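Local structure of urocanate hydratase (Paenibacillus sp. Soil724D2, 7NED) at residues V41-A44 with L45-A48; R24-E27 with N28-N32. The protein is a thiourocanate hydratase that probably uses bound NAD+ to hydrate its substrate in bacterial ergothioneine catabolism. All coordinates share one frame; numbering follows the deposited sequence.

Contact 1 (V41-A44 with L45-A48). With NAD (nicotinamide-adenine-dinucleotide), chain C; URO ((2E)-3-(1H-imidazol-4-yl)acrylic acid), chain B.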
ATOM      1  N   VAL A  41       6.426   8.208 -20.324  1.00 16.07           N
ATOM      2  CA  VAL A  41       7.664   8.889 -19.951  1.00 16.46           C
ATOM      3  C   VAL A  41       8.888   8.004 -20.203  1.00 18.50           C
ATOM      4  O   VAL A  41       9.873   8.440 -20.813  1.00 19.50           O
ATOM      5  CB  VAL A  41       7.584   9.361 -18.481  1.00 13.97           C
ATOM      6  CG1 VAL A  41       8.878  10.093 -18.072  1.00 15.37           C
ATOM      7  CG2 VAL A  41       6.343  10.259 -18.283  1.00 14.47           C
ATOM      8  N   TYR A  42       8.850   6.742 -19.774  1.00 16.16           N
ATOM      9  CA  TYR A  42      10.007   5.875 -19.917  1.00 15.30           C
ATOM     10  C   TYR A  42       9.563   4.437 -19.658  1.00 17.68           C
ATOM     11  O   TYR A  42       8.377   4.166 -19.386  1.00 17.78           O
ATOM     12  CB  TYR A  42      11.133   6.345 -18.984  1.00 18.07           C
ATOM     13  CG  TYR A  42      10.915   6.066 -17.516  1.00 20.08           C
ATOM     14  CD1 TYR A  42      10.064   6.836 -16.757  1.00 17.26           C
ATOM     15  CD2 TYR A  42      11.570   5.012 -16.901  1.00 23.71           C
ATOM     16  CE1 TYR A  42       9.879   6.585 -15.376  1.00 18.15           C
ATOM     17  CE2 TYR A  42      11.385   4.734 -15.556  1.00 23.11           C
ATOM     18  CZ  TYR A  42      10.528   5.542 -14.801  1.00 20.08           C
ATOM     19  OH  TYR A  42      10.363   5.294 -13.467  1.00 21.36           O
ATOM     20  N   ALA A  43      10.508   3.506 -19.768  1.00 15.56           N
ATOM     21  CA  ALA A  43      10.252   2.104 -19.396  1.00 16.35           C
ATOM     22  C   ALA A  43       9.054   1.523 -20.149  1.00 15.91           C
ATOM     23  O   ALA A  43       8.266   0.728 -19.611  1.00 18.01           O
ATOM     24  CB  ALA A  43      10.060   1.968 -17.893  1.00 15.71           C
ATOM     25  N   ALA A  44       8.895   1.952 -21.398  1.00 17.02           N
ATOM     26  CA  ALA A  44       7.993   1.349 -22.382  1.00 19.60           C
ATOM     27  C   ALA A  44       6.537   1.731 -22.168  1.00 19.11           C
ATOM     28  O   ALA A  44       5.809   2.011 -23.132  1.00 20.08           O
ATOM     29  CB  ALA A  44       8.113  -0.179 -22.390  1.00 21.83           C
ATOM     30  N   LEU A  45       6.078   1.722 -20.917  1.00 18.80           N
ATOM     31  CA  LEU A  45       4.675   2.063 -20.701  1.00 18.75           C
ATOM     32  C   LEU A  45       4.447   2.789 -19.373  1.00 18.77           C
ATOM     33  O   LEU A  45       3.309   2.820 -18.890  1.00 17.87           O
ATOM     34  CB  LEU A  45       3.819   0.800 -20.807  1.00 19.61           C
ATOM     35  CG  LEU A  45       3.925  -0.201 -19.656  1.00 21.13           C
ATOM     36  CD1 LEU A  45       2.726  -1.194 -19.739  1.00 24.07           C
ATOM     37  CD2 LEU A  45       5.276  -0.982 -19.656  1.00 19.30           C
ATOM     38  N   ALA A  46       5.481   3.409 -18.802  1.00 16.88           N
ATOM     39  CA  ALA A  46       5.309   4.184 -17.581  1.00 16.19           C
ATOM     40  C   ALA A  46       4.722   5.530 -17.966  1.00 18.43           C
ATOM     41  O   ALA A  46       5.340   6.283 -18.709  1.00 15.68           O
ATOM     42  CB  ALA A  46       6.633   4.342 -16.844  1.00 15.66           C
ATOM     43  N   LYS A  47       3.522   5.829 -17.484  1.00 15.79           N
ATOM     44  CA  LYS A  47       2.784   6.967 -17.997  1.00 16.39           C
ATOM     45  C   LYS A  47       2.671   8.070 -16.956  1.00 18.83           C
ATOM     46  O   LYS A  47       2.620   7.817 -15.743  1.00 18.17           O
ATOM     47  CB  LYS A  47       1.395   6.502 -18.442  1.00 19.64           C
ATOM     48  CG  LYS A  47       1.442   5.597 -19.683  1.00 20.57           C
ATOM     49  CD  LYS A  47       0.062   5.383 -20.263  1.00 24.55           C
ATOM     50  CE  LYS A  47       0.081   4.692 -21.618  1.00 26.76           C
ATOM     51  NZ  LYS A  47      -0.778   5.413 -22.628  1.00 32.75           N
ATOM     52  N   ALA A  48       2.574   9.297 -17.444  1.00 15.36           N
ATOM     53  CA  ALA A  48       2.445  10.454 -16.576  1.00 15.35           C
ATOM     54  C   ALA A  48       1.026  10.670 -16.088  1.00 16.86           C
ATOM     55  O   ALA A  48       0.834  11.406 -15.112  1.00 15.85           O
ATOM     56  CB  ALA A  48       2.908  11.707 -17.319  1.00 15.35           C
TER
HETATM   57  PA  NAD C 702      12.758   2.222 -22.520  1.00 17.81           P
HETATM   58  O1A NAD C 702      11.662   1.247 -22.943  1.00 19.66           O
HETATM   59  O2A NAD C 702      12.754   3.680 -22.744  1.00 21.25           O
HETATM   60  O5B NAD C 702      14.051   1.732 -23.501  1.00 20.62           O
HETATM   61  C5B NAD C 702      14.194   0.374 -23.616  1.00 17.30           C
HETATM   62  C4B NAD C 702      15.239   0.203 -24.813  1.00 18.90           C
HETATM   63  O4B NAD C 702      15.497  -1.138 -25.119  0.89 17.75           O
HETATM   64  C3B NAD C 702      14.496   0.840 -26.032  1.00 20.33           C
HETATM   65  O3B NAD C 702      15.313   1.740 -26.657  1.00 22.07           O
HETATM   66  C2B NAD C 702      14.225  -0.397 -26.943  1.00 20.75           C
HETATM   67  O2B NAD C 702      14.380  -0.126 -28.288  1.00 21.27           O
HETATM   68  C1B NAD C 702      15.427  -1.254 -26.554  0.93 16.27           C
HETATM   69  N9A NAD C 702      15.249  -2.689 -26.776  1.00 17.75           N
HETATM   70  C8A NAD C 702      14.121  -3.482 -26.597  1.00 20.48           C
HETATM   71  N7A NAD C 702      14.319  -4.741 -26.898  1.00 19.39           N
HETATM   72  C5A NAD C 702      15.655  -4.801 -27.273  1.00 18.68           C
HETATM   73  C6A NAD C 702      16.477  -5.861 -27.717  1.00 20.42           C
HETATM   74  N6A NAD C 702      16.007  -7.125 -27.817  0.94 20.45           N
HETATM   75  N1A NAD C 702      17.783  -5.623 -28.027  0.98 21.10           N
HETATM   76  C2A NAD C 702      18.188  -4.332 -27.934  1.00 19.42           C
HETATM   77  N3A NAD C 702      17.528  -3.233 -27.534  1.00 19.51           N
HETATM   78  C4A NAD C 702      16.247  -3.510 -27.212  0.77 18.71           C
HETATM   79  O3  NAD C 702      13.067   1.642 -21.098  0.87 15.44           O
HETATM   80  PN  NAD C 702      13.967   2.472 -20.076  1.00 17.80           P
HETATM   81  O1N NAD C 702      13.395   3.631 -19.313  1.00 18.36           O
HETATM   82  O2N NAD C 702      15.365   2.535 -20.655  1.00 15.49           O
HETATM   83  O5D NAD C 702      14.216   1.365 -18.779  1.00 16.71           O
HETATM   84  C5D NAD C 702      14.791   0.115 -19.199  0.84 17.74           C
HETATM   85  C4D NAD C 702      14.812  -0.822 -18.023  1.00 16.46           C
HETATM   86  O4D NAD C 702      15.356  -0.195 -16.877  1.00 21.77           O
HETATM   87  C3D NAD C 702      13.243  -1.017 -17.686  0.82 18.41           C
HETATM   88  O3D NAD C 702      12.949  -2.375 -17.379  1.00 18.47           O
HETATM   89  C2D NAD C 702      13.027  -0.142 -16.397  1.00 18.79           C
HETATM   90  O2D NAD C 702      12.143  -0.642 -15.479  0.80 19.00           O
HETATM   91  C1D NAD C 702      14.441  -0.538 -15.864  1.00 24.78           C
HETATM   92  N1N NAD C 702      14.889   0.062 -14.600  1.00 28.54           N
HETATM   93  C2N NAD C 702      14.177  -0.450 -13.532  0.05 24.90           C
HETATM   94  C3N NAD C 702      14.478  -0.079 -12.231  0.44 27.97           C
HETATM   95  C7N NAD C 702      13.584  -0.659 -11.126  0.54 27.19           C
HETATM   96  O7N NAD C 702      13.943  -0.812  -9.959  0.70 27.64           O
HETATM   97  N7N NAD C 702      12.275  -0.957 -11.465  0.79 27.62           N
HETATM   98  C4N NAD C 702      15.546   0.813 -12.060  0.58 29.33           C
HETATM   99  C5N NAD C 702      16.247   1.289 -13.168  1.00 27.13           C
HETATM  100  C6N NAD C 702      15.918   0.884 -14.473  1.00 29.25           C
HETATM  101  OAA URO B 701      15.346   7.944 -12.197  0.69 21.59           O
HETATM  102  CAI URO B 701      14.108   7.808 -12.580  0.69 14.42           C
HETATM  103  OAB URO B 701      13.417   8.711 -12.842  0.69 14.11           O
HETATM  104  CAC URO B 701      13.520   6.461 -12.656  0.69 25.17           C
HETATM  105  CAD URO B 701      14.242   5.417 -12.346  0.69 26.90           C
HETATM  106  CAJ URO B 701      13.517   4.209 -12.482  0.69 25.48           C
HETATM  107  CAF URO B 701      14.007   2.938 -12.534  0.69 28.08           C
HETATM  108  NAH URO B 701      13.016   2.047 -12.855  0.69 29.29           N
HETATM  109  CAE URO B 701      11.935   2.782 -12.987  0.69 24.87           C
HETATM  110  NAG URO B 701      12.184   4.093 -12.774  0.69 26.80           N
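A short beta hairpin, strands 40-42 and 46-47, puts its turn against the NAD pyrophosphate and its Tyr42 against urocanate. Two backbone bonds tie the strands: Val41 N to Ala46 O at 2.7 Å and Ala46 N to Tyr42 O at 3.0 Å. In the turn, a weak bond from Leu45 N to Ala43 O makes a gamma turn centred on Ala44, and that same oxygen also accepts from His258. Ala43 and Ala44 both have positive phi; Ala43 N donates to NAD O1N at 2.9 Å. Tyr42 has its CG between backbone N and carbonyl carbon (chi1 73°), which brings the ring alongside Ala46 CB. That methyl sits over one face near the rim, 4.2 Å from CE1, while O1N of NAD and the urocanate imidazole lie at the ring edge. The modelled 2.3 Å between Tyr42 OH and urocanate NAG is too short to be taken literally; the OH is hydrogen-bonded to the backbone N of Leu122 and of Thr123. Tyr129 stacks on the ring. At the other end of the hairpin Val41 CG2 meets Ala48 CB at 3.9 Å. A turn donating one backbone N-H to a cofactor phosphate, next to a substrate-facing tyrosine, forms part of the shared NAD and urocanate site.

Contact 2 (R24-E27 with N28-N32); sequences RMLE and NVLEN
Leu26 and Leu30, one turn apart on the helix, meet through their CD1 methyls at 4.3 Å. Leu26 reaches forward because its CG lies anti to the backbone N (chi1 168°). Both leucines continue onto Tyr55 of helix 52-64. Val29 spreads its methyls over two carbonyls of the preceding turn, CG1 at 3.4 Å from Met25 O and CG2 at 3.3 Å from Leu26 O. This is the last part of helix 17-31, held by i to i+4 backbone bonds: Asn28 N to Arg24 O, Val29 N to Met25 O and Glu31 N to Glu27 O are sound, while Leu30 N to Leu26 O is weak at 3.3 Å. Asn32 is the first residue to leave helical geometry, yet its N still bonds to Asn28 O. On the polar side, the Asn28 CB lies 3.1 Å from Arg24 O, and the amide is carried off to Leu396 N, which OD1 accepts. Glu27 has CG beside its backbone N (chi1 -67°), Glu31 has it opposite the N (177°), and both chains run extended beyond CG. Glu27 ends in a salt bridge with Arg13 and a bond from Ala7 N; Glu31 pairs with Arg8 and takes the N of Ala6.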
ATOM      1  N   ARG A  24       4.824  22.245 -13.494  1.00 18.25           N
ATOM      2  CA  ARG A  24       5.992  22.213 -14.376  1.00 17.49           C
ATOM      3  C   ARG A  24       6.688  20.867 -14.357  1.00 17.32           C
ATOM      4  O   ARG A  24       7.287  20.469 -15.359  1.00 16.71           O
ATOM      5  CB  ARG A  24       6.963  23.319 -13.989  1.00 14.13           C
ATOM      6  CG  ARG A  24       6.377  24.673 -14.306  1.00 16.26           C
ATOM      7  CD  ARG A  24       7.399  25.786 -14.091  1.00 17.94           C
ATOM      8  NE  ARG A  24       6.753  27.083 -14.309  1.00 20.11           N
ATOM      9  CZ  ARG A  24       7.419  28.223 -14.507  1.00 21.98           C
ATOM     10  NH1 ARG A  24       8.765  28.243 -14.509  1.00 19.30           N
ATOM     11  NH2 ARG A  24       6.740  29.340 -14.702  1.00 20.70           N
ATOM     12  N   MET A  25       6.678  20.166 -13.215  1.00 14.93           N
ATOM     13  CA  MET A  25       7.278  18.837 -13.209  1.00 15.41           C
ATOM     14  C   MET A  25       6.474  17.877 -14.081  1.00 15.69           C
ATOM     15  O   MET A  25       7.036  17.008 -14.775  1.00 13.96           O
ATOM     16  CB  MET A  25       7.362  18.348 -11.758  1.00 15.65           C
ATOM     17  CG  MET A  25       8.421  19.071 -10.996  1.00 20.15           C
ATOM     18  SD  MET A  25       8.507  18.390  -9.369  1.00 28.33           S
ATOM     19  CE  MET A  25       9.652  16.992  -9.561  1.00 20.02           C
ATOM     20  N   LEU A  26       5.153  18.006 -14.049  1.00 13.80           N
ATOM     21  CA  LEU A  26       4.325  17.228 -14.970  1.00 15.82           C
ATOM     22  C   LEU A  26       4.700  17.526 -16.423  1.00 19.07           C
ATOM     23  O   LEU A  26       4.937  16.611 -17.227  1.00 15.46           O
ATOM     24  CB  LEU A  26       2.836  17.509 -14.708  1.00 15.05           C
ATOM     25  CG  LEU A  26       1.840  17.009 -15.744  1.00 15.23           C
ATOM     26  CD1 LEU A  26       1.937  15.493 -15.969  1.00 15.94           C
ATOM     27  CD2 LEU A  26       0.418  17.395 -15.367  1.00 17.01           C
ATOM     28  N   GLU A  27       4.775  18.808 -16.771  1.00 16.54           N
ATOM     29  CA  GLU A  27       5.162  19.165 -18.123  1.00 17.60           C
ATOM     30  C   GLU A  27       6.540  18.620 -18.442  1.00 16.84           C
ATOM     31  O   GLU A  27       6.794  18.141 -19.559  1.00 17.31           O
ATOM     32  CB  GLU A  27       5.139  20.678 -18.274  1.00 17.94           C
ATOM     33  CG  GLU A  27       3.740  21.240 -18.187  1.00 17.57           C
ATOM     34  CD  GLU A  27       3.728  22.740 -18.097  1.00 19.52           C
ATOM     35  OE1 GLU A  27       4.647  23.343 -17.524  1.00 19.95           O
ATOM     36  OE2 GLU A  27       2.779  23.338 -18.634  1.00 25.77           O
ATOM     37  N   ASN A  28       7.444  18.691 -17.460  1.00 17.71           N
ATOM     38  CA  ASN A  28       8.839  18.316 -17.671  1.00 16.95           C
ATOM     39  C   ASN A  28       9.002  16.816 -17.931  1.00 19.79           C
ATOM     40  O   ASN A  28       9.853  16.420 -18.736  1.00 18.74           O
ATOM     41  CB  ASN A  28       9.677  18.743 -16.463  1.00 16.37           C
ATOM     42  CG  ASN A  28      11.167  18.580 -16.703  1.00 18.63           C
ATOM     43  OD1 ASN A  28      11.688  19.037 -17.735  1.00 18.02           O
ATOM     44  ND2 ASN A  28      11.872  17.934 -15.750  1.00 15.83           N
ATOM     45  N   VAL A  29       8.230  15.950 -17.249  1.00 16.46           N
ATOM     46  CA  VAL A  29       8.391  14.527 -17.553  1.00 16.45           C
ATOM     47  C   VAL A  29       7.832  14.228 -18.939  1.00 16.05           C
ATOM     48  O   VAL A  29       8.276  13.279 -19.597  1.00 17.09           O
ATOM     49  CB  VAL A  29       7.756  13.593 -16.493  1.00 16.65           C
ATOM     50  CG1 VAL A  29       8.310  13.882 -15.096  1.00 13.82           C
ATOM     51  CG2 VAL A  29       6.233  13.682 -16.502  1.00 15.12           C
ATOM     52  N   LEU A  30       6.831  14.992 -19.397  1.00 17.54           N
ATOM     53  CA  LEU A  30       6.347  14.791 -20.761  1.00 18.69           C
ATOM     54  C   LEU A  30       7.355  15.347 -21.770  1.00 20.17           C
ATOM     55  O   LEU A  30       7.636  14.718 -22.801  1.00 19.32           O
ATOM     56  CB  LEU A  30       4.958  15.429 -20.933  1.00 19.58           C
ATOM     57  CG  LEU A  30       3.814  14.700 -20.199  1.00 17.96           C
ATOM     58  CD1 LEU A  30       2.508  15.512 -20.194  1.00 25.28           C
ATOM     59  CD2 LEU A  30       3.562  13.334 -20.785  1.00 19.47           C
ATOM     60  N   GLU A  31       7.970  16.482 -21.443  1.00 17.07           N
ATOM     61  CA  GLU A  31       8.999  17.036 -22.312  1.00 19.52           C
ATOM     62  C   GLU A  31      10.156  16.059 -22.492  1.00 21.74           C
ATOM     63  O   GLU A  31      10.686  15.906 -23.604  1.00 20.91           O
ATOM     64  CB  GLU A  31       9.496  18.371 -21.750  1.00 18.89           C
ATOM     65  CG  GLU A  31      10.646  19.011 -22.584  1.00 21.34           C
ATOM     66  CD  GLU A  31      11.003  20.419 -22.118  1.00 22.11           C
ATOM     67  OE1 GLU A  31      10.292  20.973 -21.230  1.00 22.26           O
ATOM     68  OE2 GLU A  31      12.005  20.975 -22.630  1.00 22.53           O
ATOM     69  N   ASN A  32      10.585  15.405 -21.408  1.00 17.79           N
ATOM     70  CA  ASN A  32      11.651  14.423 -21.495  1.00 20.86           C
ATOM     71  C   ASN A  32      11.147  13.025 -21.795  1.00 18.65           C
ATOM     72  O   ASN A  32      11.922  12.073 -21.696  1.00 21.06           O
ATOM     73  CB  ASN A  32      12.473  14.411 -20.206  1.00 21.38           C
ATOM     74  CG  ASN A  32      13.304  15.675 -20.058  1.00 24.57           C
ATOM     75  OD1 ASN A  32      13.749  16.227 -21.052  1.00 28.85           O
ATOM     76  ND2 ASN A  32      13.459  16.162 -18.832  1.00 21.74           N
TER

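Contact 2 closes before contact 1 opens, and the helix end packs on the hairpin that follows it: Ala48 CB reaches Leu30 CD2 at 3.9 Å, Val29 CG2 at 4.0 Å and Leu26 CD1 at 4.1 Å, while Val41 CG1 lies 3.6 Å from Val29 O. Both contacts are largely buried, with centres about 12 Å apart. In 41-48 strand-to-strand backbone bonds shape a turn that meets cofactor and substrate directly; in 24-32 the backbone bonds stay within one helix, whose acidic side chains pair with arginines near the N-terminus. The Val29 side chain is about 8 Å from urocanate, so contact 2 lies behind the hairpin without touching the ligands, whereas contact 1 lines the pocket.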